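Local coordinates for protein acetyl-CoA acetyltransferase (Mycobacterium smegmatis, PDB 4EGV) that probably acts as an acyltransferase and is a monomeric member of the thiolase-like superfamily, at residues V462-I473 / K486-S497; Y213-F221 / M254-M263. All coordinates share one frame; numbering follows the deposited sequence.

How the contacts relate
Contact 2 (213-221 with 254-263) comes first along the chain and closes before contact 1 (462-473 with 486-497) opens; their centres lie about 18 Å apart, on the same side of the chain's centre. Contact 2 packs helix 210-230 on the small hairpin of strands 254-256 and 259-260. Contact 1 lies farther out, within the additional C-terminal domain, where hairpin 470-476/482-487 meets helix 490-498. The two touch directly: backbone hydrogen bonds join Val462 with Asp257 and Tyr464 with Ile255. The end of strand 453-463 and the loop after it thus dock the C-terminal domain on the hairpin of contact 2, linking the two contacts within this single-chain assembly.

Contact 1 (V462-I473 / K486-S497); sequences VRYDWTPHTGII and KTKDEDLVKLLS
The Tyr464 ring meets Ser497 obliquely, its CE1 lying 3.9 Å from Ser497 OG. Val462 CG1 sits over one face of this ring, offset toward the rim, and His469 CE1 stands at its edge in the plane. The His469 imidazole in turn has Tyr464 CD1 over one face and Trp466 O at its edge, while Arg463 CD lies over the centre of one Trp466 face. The setting is a five-stranded antiparallel sheet, consistent with the OB-like C-terminal domain assigned to this family: strands 470-476 and 482-487 form a hairpin, across which a helix packs, segment 490-497 at 74° to strand segment 470-473. Gly471 and Thr487 form an antiparallel hydrogen-bonded pair. Gly471 N donates to Thr487 O at 3.0 Å, nearly straight at 166°, whereas the return bond from Thr487 N to Gly471 O is weak.

Three helix side chains face the sheet. Leu496 lays CB 3.7 Å from Val462 CG2 and extends CD1 over Gly471 CA. Ile473 CD1 meets Leu492 CD2 tip to tip at 4.0 Å and also borders Leu496 CD1. Val493 places CG1 3.9 Å from His469 CB. Lys488 crosses Thr470 obliquely, packing CE 3.5 Å from Thr470 OG1, which itself donates to Pro468 O, tilted from the carbonyl plane. Asp489 is the N-cap: its OD2 accepts from Leu492 N. Thr487 OG1 is hydrogen-bonded to Ala517 O, and Tyr464 OH to Asp257 OD1. With chi1 at -45°, Ser497 turns OG back along its own helix, so Val493 O is gripped by two donors, Ser497 N and Ser497 OG, from opposite faces of its carbonyl plane, the hydroxyl at 2.7 Å.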
loop_
_atom_site.group_PDB
_atom_site.type_symbol
_atom_site.label_atom_id
_atom_site.label_comp_id
_atom_site.label_asym_id
_atom_site.label_seq_id
_atom_site.Cartn_x
_atom_site.Cartn_y
_atom_site.Cartn_z
ATOM N N VAL A 462 -6.147 8.729 -19.574
ATOM C CA VAL A 462 -7.312 8.588 -20.420
ATOM C C VAL A 462 -8.210 7.480 -19.879
ATOM O O VAL A 462 -7.727 6.429 -19.447
ATOM C CB VAL A 462 -6.923 8.268 -21.873
ATOM C CG1 VAL A 462 -8.169 8.284 -22.778
ATOM C CG2 VAL A 462 -5.905 9.241 -22.394
ATOM N N ARG A 463 -9.517 7.707 -19.896
ATOM C CA ARG A 463 -10.458 6.648 -19.527
ATOM C C ARG A 463 -10.964 5.934 -20.762
ATOM O O ARG A 463 -11.686 6.506 -21.548
ATOM C CB ARG A 463 -11.642 7.197 -18.751
ATOM C CG ARG A 463 -11.279 8.047 -17.561
ATOM C CD ARG A 463 -12.367 8.040 -16.522
ATOM N NE ARG A 463 -12.620 6.660 -16.130
ATOM C CZ ARG A 463 -12.998 6.255 -14.922
ATOM N NH1 ARG A 463 -13.197 7.121 -13.922
ATOM N NH2 ARG A 463 -13.170 4.967 -14.727
ATOM N N TYR A 464 -10.566 4.684 -20.924
ATOM C CA TYR A 464 -10.936 3.881 -22.085
ATOM C C TYR A 464 -12.211 3.086 -21.816
ATOM O O TYR A 464 -12.784 2.464 -22.706
ATOM C CB TYR A 464 -9.809 2.941 -22.496
ATOM C CG TYR A 464 -8.533 3.621 -22.844
ATOM C CD1 TYR A 464 -8.349 4.211 -24.076
ATOM C CD2 TYR A 464 -7.475 3.647 -21.940
ATOM C CE1 TYR A 464 -7.138 4.832 -24.401
ATOM C CE2 TYR A 464 -6.263 4.250 -22.260
ATOM C CZ TYR A 464 -6.107 4.843 -23.488
ATOM O OH TYR A 464 -4.914 5.428 -23.786
ATOM N N ASP A 465 -12.665 3.129 -20.583
ATOM C CA ASP A 465 -13.876 2.438 -20.217
ATOM C C ASP A 465 -15.097 3.321 -20.437
ATOM O O ASP A 465 -16.210 2.847 -20.341
ATOM C CB ASP A 465 -13.788 1.870 -18.779
ATOM C CG ASP A 465 -13.138 2.857 -17.763
ATOM O OD1 ASP A 465 -12.282 3.678 -18.160
ATOM O OD2 ASP A 465 -13.471 2.823 -16.555
ATOM N N TRP A 466 -14.872 4.590 -20.772
ATOM C CA TRP A 466 -15.936 5.503 -21.179
ATOM C C TRP A 466 -15.967 5.654 -22.685
ATOM O O TRP A 466 -14.945 5.537 -23.337
ATOM C CB TRP A 466 -15.738 6.865 -20.513
ATOM C CG TRP A 466 -15.942 6.875 -19.025
ATOM C CD1 TRP A 466 -16.104 5.798 -18.224
ATOM C CD2 TRP A 466 -15.952 8.017 -18.158
ATOM N NE1 TRP A 466 -16.241 6.178 -16.918
ATOM C CE2 TRP A 466 -16.146 7.541 -16.845
ATOM C CE3 TRP A 466 -15.831 9.403 -18.362
ATOM C CZ2 TRP A 466 -16.228 8.408 -15.722
ATOM C CZ3 TRP A 466 -15.919 10.277 -17.237
ATOM C CH2 TRP A 466 -16.122 9.769 -15.944
ATOM N N THR A 467 -17.151 5.882 -23.239
ATOM C CA THR A 467 -17.290 6.378 -24.605
ATOM C C THR A 467 -18.065 7.696 -24.593
ATOM O O THR A 467 -19.149 7.752 -24.061
ATOM C CB THR A 467 -17.962 5.360 -25.511
ATOM O OG1 THR A 467 -17.281 4.119 -25.364
ATOM C CG2 THR A 467 -17.960 5.813 -26.997
ATOM N N PRO A 468 -17.503 8.765 -25.188
ATOM C CA PRO A 468 -16.193 8.739 -25.854
ATOM C C PRO A 468 -15.043 8.653 -24.826
ATOM O O PRO A 468 -15.234 8.986 -23.666
ATOM C CB PRO A 468 -16.183 10.037 -26.685
ATOM C CG PRO A 468 -17.347 10.834 -26.209
ATOM C CD PRO A 468 -18.116 10.096 -25.189
ATOM N N HIS A 469 -13.884 8.173 -25.251
ATOM C CA HIS A 469 -12.706 8.161 -24.391
ATOM C C HIS A 469 -12.483 9.562 -23.803
ATOM O O HIS A 469 -12.668 10.568 -24.468
ATOM C CB HIS A 469 -11.468 7.643 -25.144
ATOM C CG HIS A 469 -11.592 6.228 -25.621
ATOM N ND1 HIS A 469 -10.758 5.688 -26.576
ATOM C CD2 HIS A 469 -12.466 5.243 -25.295
ATOM C CE1 HIS A 469 -11.112 4.436 -26.822
ATOM N NE2 HIS A 469 -12.149 4.143 -26.056
ATOM N N THR A 470 -12.105 9.617 -22.539
ATOM C CA THR A 470 -12.071 10.872 -21.803
ATOM C C THR A 470 -10.711 11.083 -21.170
ATOM O O THR A 470 -10.236 10.221 -20.441
ATOM C CB THR A 470 -13.160 10.887 -20.687
ATOM O OG1 THR A 470 -14.439 10.682 -21.266
ATOM C CG2 THR A 470 -13.194 12.205 -19.910
ATOM N N GLY A 471 -10.119 12.248 -21.437
ATOM C CA GLY A 471 -8.818 12.637 -20.909
ATOM C C GLY A 471 -8.881 13.506 -19.670
ATOM O O GLY A 471 -9.718 14.373 -19.536
ATOM N N ILE A 472 -7.992 13.243 -18.734
ATOM C CA ILE A 472 -7.839 14.088 -17.569
ATOM C C ILE A 472 -6.428 14.618 -17.615
ATOM O O ILE A 472 -5.468 13.869 -17.836
ATOM C CB ILE A 472 -7.997 13.309 -16.268
ATOM C CG1 ILE A 472 -9.194 12.327 -16.329
ATOM C CG2 ILE A 472 -7.988 14.255 -15.089
ATOM C CD1 ILE A 472 -10.523 12.834 -15.883
ATOM N N ILE A 473 -6.304 15.917 -17.418
ATOM C CA ILE A 473 -5.026 16.572 -17.528
ATOM C C ILE A 473 -4.721 17.357 -16.251
ATOM O O ILE A 473 -5.596 18.009 -15.692
ATOM C CB ILE A 473 -5.004 17.487 -18.787
ATOM C CG1 ILE A 473 -5.307 16.669 -20.035
ATOM C CG2 ILE A 473 -3.661 18.253 -18.924
ATOM C CD1 ILE A 473 -5.058 17.391 -21.331
ATOM N N LYS A 486 -10.638 18.347 -17.970
ATOM C CA LYS A 486 -11.269 17.188 -18.547
ATOM C C LYS A 486 -11.493 17.478 -20.033
ATOM O O LYS A 486 -11.708 18.618 -20.418
ATOM C CB LYS A 486 -12.602 16.974 -17.855
ATOM C CG LYS A 486 -13.203 15.596 -18.071
ATOM C CD LYS A 486 -14.722 15.648 -18.355
ATOM C CE LYS A 486 -15.542 15.100 -17.192
ATOM N NZ LYS A 486 -16.867 15.750 -17.086
ATOM N N THR A 487 -11.467 16.451 -20.868
ATOM C CA THR A 487 -11.513 16.656 -22.315
ATOM C C THR A 487 -12.111 15.459 -23.079
ATOM O O THR A 487 -11.779 14.286 -22.834
ATOM C CB THR A 487 -10.092 17.109 -22.901
ATOM O OG1 THR A 487 -10.214 17.548 -24.255
ATOM C CG2 THR A 487 -9.068 16.001 -22.869
ATOM N N LYS A 488 -13.013 15.768 -24.003
ATOM C CA LYS A 488 -13.500 14.763 -24.940
ATOM C C LYS A 488 -13.249 15.163 -26.381
ATOM O O LYS A 488 -13.632 14.445 -27.307
ATOM C CB LYS A 488 -14.984 14.501 -24.737
ATOM C CG LYS A 488 -15.243 13.908 -23.403
ATOM C CD LYS A 488 -16.641 13.463 -23.186
ATOM C CE LYS A 488 -16.806 13.258 -21.703
ATOM N NZ LYS A 488 -17.757 12.187 -21.371
ATOM N N ASP A 489 -12.664 16.335 -26.566
ATOM C CA ASP A 489 -12.196 16.729 -27.866
ATOM C C ASP A 489 -11.469 15.540 -28.555
ATOM O O ASP A 489 -10.493 15.000 -28.048
ATOM C CB ASP A 489 -11.336 17.992 -27.731
ATOM C CG ASP A 489 -10.478 18.249 -28.943
ATOM O OD1 ASP A 489 -11.005 18.741 -29.983
ATOM O OD2 ASP A 489 -9.260 17.966 -28.849
ATOM N N GLU A 490 -12.012 15.116 -29.693
ATOM C CA GLU A 490 -11.452 14.058 -30.528
ATOM C C GLU A 490 -9.943 14.296 -30.816
ATOM O O GLU A 490 -9.155 13.359 -30.742
ATOM C CB GLU A 490 -12.350 13.900 -31.789
ATOM C CG GLU A 490 -11.845 13.029 -32.998
ATOM C CD GLU A 490 -12.802 13.094 -34.265
ATOM O OE1 GLU A 490 -13.828 12.366 -34.295
ATOM O OE2 GLU A 490 -12.532 13.858 -35.234
ATOM N N ASP A 491 -9.535 15.539 -31.091
ATOM C CA ASP A 491 -8.119 15.820 -31.445
ATOM C C ASP A 491 -7.111 15.586 -30.289
ATOM O O ASP A 491 -6.077 14.919 -30.466
ATOM C CB ASP A 491 -7.934 17.250 -32.039
ATOM C CG ASP A 491 -8.521 17.401 -33.469
ATOM O OD1 ASP A 491 -8.009 16.762 -34.447
ATOM O OD2 ASP A 491 -9.503 18.190 -33.589
ATOM N N LEU A 492 -7.423 16.153 -29.125
ATOM C CA LEU A 492 -6.593 16.073 -27.931
ATOM C C LEU A 492 -6.468 14.659 -27.394
ATOM O O LEU A 492 -5.376 14.212 -27.034
ATOM C CB LEU A 492 -7.128 17.002 -26.840
ATOM C CG LEU A 492 -6.266 17.284 -25.604
ATOM C CD1 LEU A 492 -4.778 17.381 -25.891
ATOM C CD2 LEU A 492 -6.717 18.492 -24.829
ATOM N N VAL A 493 -7.579 13.948 -27.365
ATOM C CA VAL A 493 -7.616 12.582 -26.880
ATOM C C VAL A 493 -6.789 11.628 -27.754
ATOM O O VAL A 493 -6.209 10.680 -27.262
ATOM C CB VAL A 493 -9.107 12.121 -26.664
ATOM C CG1 VAL A 493 -9.219 10.638 -26.333
ATOM C CG2 VAL A 493 -9.760 12.944 -25.562
ATOM N N LYS A 494 -6.722 11.891 -29.043
ATOM C CA LYS A 494 -5.898 11.102 -29.951
ATOM C C LYS A 494 -4.405 11.238 -29.563
ATOM O O LYS A 494 -3.675 10.248 -29.549
ATOM C CB LYS A 494 -6.177 11.565 -31.400
ATOM C CG LYS A 494 -5.520 10.780 -32.515
ATOM C CD LYS A 494 -6.179 11.091 -33.870
ATOM C CE LYS A 494 -6.097 9.834 -34.786
ATOM N NZ LYS A 494 -6.398 10.136 -36.198
ATOM N N LEU A 495 -3.974 12.461 -29.225
ATOM C CA LEU A 495 -2.604 12.721 -28.774
ATOM C C LEU A 495 -2.291 12.033 -27.438
ATOM O O LEU A 495 -1.201 11.489 -27.283
ATOM C CB LEU A 495 -2.304 14.234 -28.700
ATOM C CG LEU A 495 -0.858 14.606 -28.342
ATOM C CD1 LEU A 495 0.144 14.412 -29.517
ATOM C CD2 LEU A 495 -0.797 16.002 -27.786
ATOM N N LEU A 496 -3.238 12.056 -26.492
ATOM C CA LEU A 496 -3.050 11.409 -25.182
ATOM C C LEU A 496 -3.040 9.875 -25.232
ATOM O O LEU A 496 -2.313 9.224 -24.459
ATOM C CB LEU A 496 -4.078 11.876 -24.154
ATOM C CG LEU A 496 -4.250 13.370 -23.880
ATOM C CD1 LEU A 496 -5.425 13.648 -22.961
ATOM C CD2 LEU A 496 -3.007 13.977 -23.318
ATOM N N SER A 497 -3.825 9.305 -26.147
ATOM C CA SER A 497 -3.916 7.847 -26.291
ATOM C C SER A 497 -2.815 7.215 -27.138
ATOM O O SER A 497 -2.390 6.093 -26.865
ATOM C CB SER A 497 -5.260 7.444 -26.894
ATOM O OG SER A 497 -6.342 8.139 -26.308
#

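Contact 2 (Y213-F221 / M254-M263); sequences YRLAMAELF and MIVDPYPRLM
Met263, a selenomethionine, reaches from its short 3-10 segment to Met217 and Phe221 on helix 210-230. The other partner of that helix is a small, weakly bonded hairpin at about 254-260, closed by a type VIa turn with a cis peptide before Pro258; Tyr259 N bonds back to Val256 O across it. From CB, the Met263 chain starts with CG opposite the backbone N (chi1 -166°), which lays CG beside the Phe221 ring, 3.9 Å from Phe221 CD2. The chain then bends at chi2 and chi3. SE comes 3.8 Å from Met217 CB, and the terminal CE ends against the helix backbone, 3.6 Å from Ala218 CA and close to Met217 O and Phe221 CB. The backbone O of Met263 stands at the edge of the Phe221 ring, near its plane, 3.8 Å from Phe221 CE2.

Met217, also a selenomethionine, runs between Met263 and the hairpin; its CE ends 3.5 Å from Pro258 O. Its SE makes an oblique Met-aromatic contact with Tyr259, 4.9 Å from the ring centroid and 64° off the ring normal, and also rests against Pro258 CG. Pro258 CD lies over the centre of one face of the Tyr259 ring, and Tyr259 OH is hydrogen-bonded to Glu199 OE2. No hydrogen bond joins helix to hairpin, so this interface is made by packing. Phe351 of helix 348-357 touches Met217, and Leu245 of helix 242-246 touches both Ala218 and Met263. Arg214 carries its bent chain past Pro260 CG, and its NE makes a weak hydrogen bond to Leu246 O. SE of Met254, another selenomethionine, lies over one face of the guanidinium, 4.5 Å from Arg214 NH1.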
loop_
_atom_site.group_PDB
_atom_site.type_symbol
_atom_site.label_atom_id
_atom_site.label_comp_id
_atom_site.label_asym_id
_atom_site.label_seq_id
_atom_site.Cartn_x
_atom_site.Cartn_y
_atom_site.Cartn_z
ATOM N N TYR A 213 8.094 2.527 -21.175
ATOM C CA TYR A 213 7.537 2.536 -19.843
ATOM C C TYR A 213 6.603 1.368 -19.657
ATOM O O TYR A 213 6.594 0.732 -18.628
ATOM C CB TYR A 213 6.808 3.834 -19.589
ATOM C CG TYR A 213 6.576 4.063 -18.128
ATOM C CD1 TYR A 213 7.553 4.656 -17.325
ATOM C CD2 TYR A 213 5.382 3.662 -17.524
ATOM C CE1 TYR A 213 7.333 4.846 -15.983
ATOM C CE2 TYR A 213 5.162 3.836 -16.183
ATOM C CZ TYR A 213 6.128 4.423 -15.413
ATOM O OH TYR A 213 5.865 4.590 -14.069
ATOM N N ARG A 214 5.810 1.074 -20.665
ATOM C CA ARG A 214 4.956 -0.078 -20.582
ATOM C C ARG A 214 5.761 -1.375 -20.390
ATOM O O ARG A 214 5.316 -2.284 -19.708
ATOM C CB ARG A 214 4.010 -0.138 -21.781
ATOM C CG ARG A 214 2.950 -1.191 -21.611
ATOM C CD ARG A 214 1.575 -0.883 -22.094
ATOM N NE ARG A 214 1.298 -1.112 -23.513
ATOM C CZ ARG A 214 0.965 -0.147 -24.361
ATOM N NH1 ARG A 214 0.891 1.107 -23.967
ATOM N NH2 ARG A 214 0.705 -0.424 -25.610
ATOM N N LEU A 215 6.970 -1.429 -20.944
ATOM C CA LEU A 215 7.856 -2.583 -20.753
ATOM C C LEU A 215 8.394 -2.645 -19.328
ATOM O O LEU A 215 8.491 -3.730 -18.735
ATOM C CB LEU A 215 8.999 -2.577 -21.780
ATOM C CG LEU A 215 10.127 -3.613 -21.691
ATOM C CD1 LEU A 215 9.706 -4.962 -22.205
ATOM C CD2 LEU A 215 11.381 -3.135 -22.405
ATOM N N ALA A 216 8.747 -1.483 -18.784
ATOM C CA ALA A 216 9.260 -1.419 -17.437
ATOM C C ALA A 216 8.238 -1.960 -16.437
ATOM O O ALA A 216 8.595 -2.735 -15.548
ATOM C CB ALA A 216 9.673 0.011 -17.090
HETATM N N MSE A 217 6.974 -1.541 -16.599
HETATM C CA MSE A 217 5.846 -1.988 -15.778
HETATM C C MSE A 217 5.582 -3.489 -15.861
HETATM O O MSE A 217 5.266 -4.129 -14.865
HETATM C CB MSE A 217 4.569 -1.293 -16.198
HETATM C CG MSE A 217 4.434 0.119 -15.789
HETATM SE SE MSE A 217 2.623 0.876 -16.187
HETATM C CE MSE A 217 2.241 0.224 -17.981
ATOM N N ALA A 218 5.646 -4.039 -17.062
ATOM C CA ALA A 218 5.479 -5.451 -17.232
ATOM C C ALA A 218 6.651 -6.226 -16.633
ATOM O O ALA A 218 6.444 -7.294 -16.091
ATOM C CB ALA A 218 5.285 -5.766 -18.681
ATOM N N GLU A 219 7.861 -5.672 -16.699
ATOM C CA GLU A 219 9.055 -6.320 -16.132
ATOM C C GLU A 219 9.149 -6.272 -14.623
ATOM O O GLU A 219 9.761 -7.137 -14.000
ATOM C CB GLU A 219 10.347 -5.785 -16.751
ATOM C CG GLU A 219 10.677 -6.484 -18.060
ATOM C CD GLU A 219 12.055 -6.166 -18.614
ATOM O OE1 GLU A 219 12.460 -4.976 -18.637
ATOM O OE2 GLU A 219 12.712 -7.130 -19.072
ATOM N N LEU A 220 8.534 -5.245 -14.055
ATOM C CA LEU A 220 8.340 -5.135 -12.641
ATOM C C LEU A 220 7.324 -6.169 -12.141
ATOM O O LEU A 220 7.586 -6.863 -11.151
ATOM C CB LEU A 220 7.893 -3.716 -12.301
ATOM C CG LEU A 220 7.654 -3.430 -10.830
ATOM C CD1 LEU A 220 8.932 -3.349 -10.111
ATOM C CD2 LEU A 220 6.883 -2.192 -10.699
ATOM N N PHE A 221 6.196 -6.287 -12.840
ATOM C CA PHE A 221 5.045 -7.063 -12.357
ATOM C C PHE A 221 5.009 -8.564 -12.622
ATOM O O PHE A 221 4.288 -9.286 -11.907
ATOM C CB PHE A 221 3.732 -6.446 -12.835
ATOM C CG PHE A 221 3.095 -5.503 -11.850
ATOM C CD1 PHE A 221 3.854 -4.822 -10.909
ATOM C CD2 PHE A 221 1.733 -5.257 -11.904
ATOM C CE1 PHE A 221 3.257 -3.950 -10.025
ATOM C CE2 PHE A 221 1.144 -4.358 -11.030
ATOM C CZ PHE A 221 1.906 -3.722 -10.083
HETATM N N MSE A 254 -6.758 -1.827 -22.872
HETATM C CA MSE A 254 -6.514 -0.582 -22.169
HETATM C C MSE A 254 -7.741 -0.181 -21.336
HETATM O O MSE A 254 -8.820 -0.062 -21.875
HETATM C CB MSE A 254 -6.137 0.520 -23.181
HETATM C CG MSE A 254 -4.731 0.399 -23.778
HETATM SE SE MSE A 254 -3.248 0.437 -22.406
HETATM C CE MSE A 254 -3.122 2.386 -22.106
ATOM N N ILE A 255 -7.554 0.001 -20.027
ATOM C CA ILE A 255 -8.606 0.455 -19.091
ATOM C C ILE A 255 -8.478 1.945 -18.775
ATOM O O ILE A 255 -9.329 2.729 -19.103
ATOM C CB ILE A 255 -8.547 -0.333 -17.737
ATOM C CG1 ILE A 255 -8.754 -1.826 -17.958
ATOM C CG2 ILE A 255 -9.600 0.177 -16.702
ATOM C CD1 ILE A 255 -10.232 -2.296 -17.982
ATOM N N VAL A 256 -7.405 2.296 -18.091
ATOM C CA VAL A 256 -7.090 3.663 -17.739
ATOM C C VAL A 256 -5.590 3.845 -18.036
ATOM O O VAL A 256 -4.797 2.997 -17.670
ATOM C CB VAL A 256 -7.461 3.943 -16.248
ATOM C CG1 VAL A 256 -6.740 5.132 -15.726
ATOM C CG2 VAL A 256 -8.983 4.111 -16.067
ATOM N N ASP A 257 -5.230 4.917 -18.745
ATOM C CA ASP A 257 -3.863 5.129 -19.171
ATOM C C ASP A 257 -2.962 5.309 -17.966
ATOM O O ASP A 257 -3.203 6.175 -17.138
ATOM C CB ASP A 257 -3.732 6.329 -20.108
ATOM C CG ASP A 257 -2.598 6.152 -21.141
ATOM O OD1 ASP A 257 -2.859 5.546 -22.209
ATOM O OD2 ASP A 257 -1.459 6.625 -20.899
ATOM N N PRO A 258 -1.864 4.548 -17.903
ATOM C CA PRO A 258 -1.252 3.754 -18.953
ATOM C C PRO A 258 -1.426 2.257 -18.842
ATOM O O PRO A 258 -0.680 1.523 -19.503
ATOM C CB PRO A 258 0.231 4.086 -18.785
ATOM C CG PRO A 258 0.391 4.287 -17.346
ATOM C CD PRO A 258 -0.963 4.668 -16.759
ATOM N N TYR A 259 -2.385 1.812 -18.025
ATOM C CA TYR A 259 -2.521 0.385 -17.672
ATOM C C TYR A 259 -3.460 -0.463 -18.524
ATOM O O TYR A 259 -4.625 -0.115 -18.727
ATOM C CB TYR A 259 -2.974 0.192 -16.243
ATOM C CG TYR A 259 -2.325 1.068 -15.235
ATOM C CD1 TYR A 259 -1.002 0.840 -14.832
ATOM C CD2 TYR A 259 -3.048 2.116 -14.633
ATOM C CE1 TYR A 259 -0.399 1.640 -13.873
ATOM C CE2 TYR A 259 -2.459 2.926 -13.692
ATOM C CZ TYR A 259 -1.134 2.680 -13.313
ATOM O OH TYR A 259 -0.572 3.468 -12.360
ATOM N N PRO A 260 -2.935 -1.598 -19.012
ATOM C CA PRO A 260 -3.760 -2.648 -19.602
ATOM C C PRO A 260 -4.448 -3.442 -18.521
ATOM O O PRO A 260 -3.949 -3.528 -17.414
ATOM C CB PRO A 260 -2.767 -3.522 -20.356
ATOM C CG PRO A 260 -1.402 -2.977 -20.066
ATOM C CD PRO A 260 -1.486 -1.889 -19.090
ATOM N N ARG A 261 -5.600 -4.006 -18.857
ATOM C CA ARG A 261 -6.400 -4.782 -17.918
ATOM C C ARG A 261 -5.662 -5.796 -17.041
ATOM O O ARG A 261 -5.967 -5.863 -15.893
ATOM C CB ARG A 261 -7.541 -5.490 -18.630
ATOM C CG ARG A 261 -8.735 -5.710 -17.746
ATOM C CD ARG A 261 -9.743 -6.650 -18.383
ATOM N NE ARG A 261 -9.948 -7.828 -17.559
ATOM C CZ ARG A 261 -9.372 -9.025 -17.704
ATOM N NH1 ARG A 261 -8.505 -9.294 -18.677
ATOM N NH2 ARG A 261 -9.677 -9.983 -16.839
ATOM N N LEU A 262 -4.728 -6.598 -17.562
ATOM C CA LEU A 262 -4.123 -7.673 -16.752
ATOM C C LEU A 262 -3.249 -7.163 -15.629
ATOM O O LEU A 262 -2.915 -7.894 -14.711
ATOM C CB LEU A 262 -3.340 -8.667 -17.598
ATOM C CG LEU A 262 -4.176 -9.563 -18.497
ATOM C CD1 LEU A 262 -3.281 -10.556 -19.162
ATOM C CD2 LEU A 262 -5.263 -10.278 -17.714
HETATM N N MSE A 263 -2.915 -5.890 -15.701
HETATM C CA MSE A 263 -2.035 -5.234 -14.772
HETATM C C MSE A 263 -2.807 -4.555 -13.644
HETATM O O MSE A 263 -2.212 -3.939 -12.767
HETATM C CB MSE A 263 -1.273 -4.189 -15.565
HETATM C CG MSE A 263 -0.063 -3.586 -14.903
HETATM SE SE MSE A 263 1.373 -3.433 -16.249
HETATM C CE MSE A 263 2.042 -5.232 -16.053
#